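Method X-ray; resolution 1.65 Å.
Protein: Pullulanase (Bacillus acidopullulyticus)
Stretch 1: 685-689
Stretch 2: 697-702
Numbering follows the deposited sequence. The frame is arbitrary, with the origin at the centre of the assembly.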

ATOM      1  N   ASN A 685       1.166  -6.859 -17.566  1.00 12.24           N
ATOM      2  CA  ASN A 685       2.080  -7.848 -18.162  1.00 11.82           C
ATOM      3  C   ASN A 685       1.498  -8.436 -19.438  1.00 11.34           C
ATOM      4  O   ASN A 685       2.229  -8.690 -20.405  1.00 12.78           O
ATOM      5  CB  ASN A 685       2.417  -8.967 -17.178  1.00 12.41           C
ATOM      6  CG  ASN A 685       3.393  -8.528 -16.083  1.00 12.88           C
ATOM      7  OD1 ASN A 685       4.239  -7.651 -16.272  1.00 15.16           O
ATOM      8  ND2 ASN A 685       3.297  -9.181 -14.946  1.00 16.05           N
ATOM      9  N   GLY A 686       0.184  -8.637 -19.452  1.00 11.70           N
ATOM     10  CA  GLY A 686      -0.492  -9.138 -20.644  1.00 12.61           C
ATOM     11  C   GLY A 686      -0.398  -8.199 -21.833  1.00 12.87           C
ATOM     12  O   GLY A 686      -0.319  -8.657 -22.977  1.00 13.02           O
ATOM     13  N   LEU A 687      -0.401  -6.884 -21.572  1.00 11.24           N
ATOM     14  CA  LEU A 687      -0.347  -5.900 -22.639  1.00 11.38           C
ATOM     15  C   LEU A 687       1.014  -5.709 -23.288  1.00 11.79           C
ATOM     16  O   LEU A 687       1.084  -5.555 -24.512  1.00 12.28           O
ATOM     17  CB  LEU A 687      -0.919  -4.540 -22.179  1.00 10.74           C
ATOM     18  CG  LEU A 687      -2.453  -4.548 -22.069  1.00  9.56           C
ATOM     19  CD1 LEU A 687      -2.923  -3.356 -21.210  1.00 12.03           C
ATOM     20  CD2 LEU A 687      -3.092  -4.501 -23.470  1.00 10.16           C
ATOM     21  N   ASP A 688       2.083  -5.679 -22.492  1.00 13.14           N
ATOM     22  CA  ASP A 688       3.392  -5.356 -23.074  1.00 13.18           C
ATOM     23  C   ASP A 688       4.560  -6.248 -22.655  1.00 15.14           C
ATOM     24  O   ASP A 688       5.709  -5.951 -22.985  1.00 14.94           O
ATOM     25  CB  ASP A 688       3.721  -3.859 -22.902  1.00 14.08           C
ATOM     26  CG  ASP A 688       4.064  -3.492 -21.481  1.00 17.15           C
ATOM     27  OD1 ASP A 688       3.897  -4.334 -20.582  1.00 14.49           O
ATOM     28  OD2 ASP A 688       4.526  -2.344 -21.270  1.00 17.45           O
ATOM     29  N   GLY A 689       4.256  -7.349 -21.974  1.00 14.12           N
ATOM     30  CA  GLY A 689       5.274  -8.339 -21.589  1.00 15.29           C
ATOM     31  C   GLY A 689       5.677  -8.235 -20.133  1.00 16.27           C
ATOM     32  O   GLY A 689       5.456  -7.205 -19.500  1.00 16.09           O
TER
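Stretch 2, residues 697-702: QGFATG

Stretch 2 packs as an irregular turn against the C-terminal end of the helix in stretch 1, in a contact carried mainly by backbone, with two direct hydrogen bonds into the carbonyls of Gly-686 and Leu-687. Both have good geometry: Phe-699 N donates to Gly-686 O at 2.8 Å with an N-H...O angle of 171°, and Ala-700 N donates to Leu-687 O at 3.0 Å and 161°. Leu-687 O also lies 3.3 Å from Phe-699 N, but the angle is too poor for a hydrogen bond.

The CA pairing gives the register. Asp-688 CA and Gly-698 CA are 3.9 Å apart, and Leu-687 CA and Phe-699 CA 4.8 Å, so in this pairing one chain advances as the other goes back. So close an approach leaves no space at Gly-698: an ideal CB there would point toward stretch 1 and come within 2.5 Å of Asp-688 N, a clash. Gly-689, which leaves helical phi/psi with a positive phi of 102°, would likewise bring an ideal CB to 2.9 Å from Gln-697 O; its backbone angles alone already call for glycine.

Stretch 2 forms no regular helix or strand, yet it is braced internally. Gly-698 N donates to Thr-701 OG1 (2.9 Å, 174°), and Thr-701 N to Gly-698 O (3.0 Å). The same hydroxyl reaches stretch 1 through a water whose O lies 2.6 Å from Thr-701 OG1; that water donates to Asp-688 O, 2.7 Å from its own O.

Side chains contribute less. The CA-to-CB bond of Leu-687 points away, but the end of its side chain comes nearer, placing CD2 4.5 Å from Phe-699 CD2, oblique to the ring. Ala-700 directs its CB toward the helix. The surface buried between the two stretches is 266 Å², both sides summed.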

ATOM      1  N   GLN A 697       7.673  -8.974 -25.381  1.00 15.57           N
ATOM      2  CA  GLN A 697       6.491  -8.411 -26.031  1.00 14.43           C
ATOM      3  C   GLN A 697       5.247  -8.899 -25.291  1.00 14.30           C
ATOM      4  O   GLN A 697       5.312  -9.830 -24.484  1.00 14.51           O
ATOM      5  CB  GLN A 697       6.465  -8.784 -27.513  1.00 15.00           C
ATOM      6  CG  GLN A 697       7.526  -8.010 -28.327  1.00 14.39           C
ATOM      7  CD  GLN A 697       7.689  -8.519 -29.748  1.00 17.02           C
ATOM      8  OE1 GLN A 697       7.024  -9.464 -30.163  1.00 16.71           O
ATOM      9  NE2 GLN A 697       8.578  -7.885 -30.503  1.00 17.70           N
ATOM     10  N   GLY A 698       4.120  -8.241 -25.551  1.00 12.99           N
ATOM     11  CA  GLY A 698       2.823  -8.644 -25.008  1.00 11.89           C
ATOM     12  C   GLY A 698       1.772  -8.565 -26.103  1.00 12.01           C
ATOM     13  O   GLY A 698       2.091  -8.468 -27.298  1.00 12.11           O
ATOM     14  N   PHE A 699       0.507  -8.585 -25.700  1.00 11.95           N
ATOM     15  CA  PHE A 699      -0.621  -8.541 -26.635  1.00 11.07           C
ATOM     16  C   PHE A 699      -0.528  -7.384 -27.641  1.00 12.44           C
ATOM     17  O   PHE A 699      -0.775  -7.565 -28.834  1.00 12.21           O
ATOM     18  CB  PHE A 699      -1.942  -8.445 -25.842  1.00  9.46           C
ATOM     19  CG  PHE A 699      -3.171  -8.458 -26.706  1.00 11.17           C
ATOM     20  CD1 PHE A 699      -3.589  -9.633 -27.320  1.00 11.42           C
ATOM     21  CD2 PHE A 699      -3.923  -7.290 -26.898  1.00 10.22           C
ATOM     22  CE1 PHE A 699      -4.724  -9.647 -28.127  1.00 10.95           C
ATOM     23  CE2 PHE A 699      -5.083  -7.301 -27.682  1.00 12.36           C
ATOM     24  CZ  PHE A 699      -5.476  -8.489 -28.300  1.00 12.05           C
ATOM     25  N   ALA A 700      -0.195  -6.187 -27.158  1.00 11.34           N
ATOM     26  CA  ALA A 700      -0.202  -5.019 -28.036  1.00 12.04           C
ATOM     27  C   ALA A 700       0.973  -5.009 -29.023  1.00 11.83           C
ATOM     28  O   ALA A 700       0.902  -4.322 -30.042  1.00 12.45           O
ATOM     29  CB  ALA A 700      -0.216  -3.713 -27.213  1.00 13.55           C
ATOM     30  N   THR A 701       2.023  -5.778 -28.715  1.00 12.72           N
ATOM     31  CA  THR A 701       3.324  -5.629 -29.397  1.00 14.11           C
ATOM     32  C   THR A 701       3.887  -6.909 -30.034  1.00 14.85           C
ATOM     33  O   THR A 701       5.045  -6.941 -30.479  1.00 16.05           O
ATOM     34  CB  THR A 701       4.389  -5.062 -28.444  1.00 14.49           C
ATOM     35  OG1 THR A 701       4.422  -5.850 -27.241  1.00 13.26           O
ATOM     36  CG2 THR A 701       4.085  -3.595 -28.116  1.00 14.60           C
ATOM     37  N   GLY A 702       3.063  -7.946 -30.097  1.00 15.03           N
ATOM     38  CA  GLY A 702       3.408  -9.096 -30.935  1.00 15.68           C
ATOM     39  C   GLY A 702       3.394 -10.468 -30.297  1.00 17.15           C
ATOM     40  O   GLY A 702       3.457 -11.465 -31.018  1.00 17.28           O
TER
HETATM   41  O   HOH W   1       6.038  -4.809 -25.433  1.00 13.13           O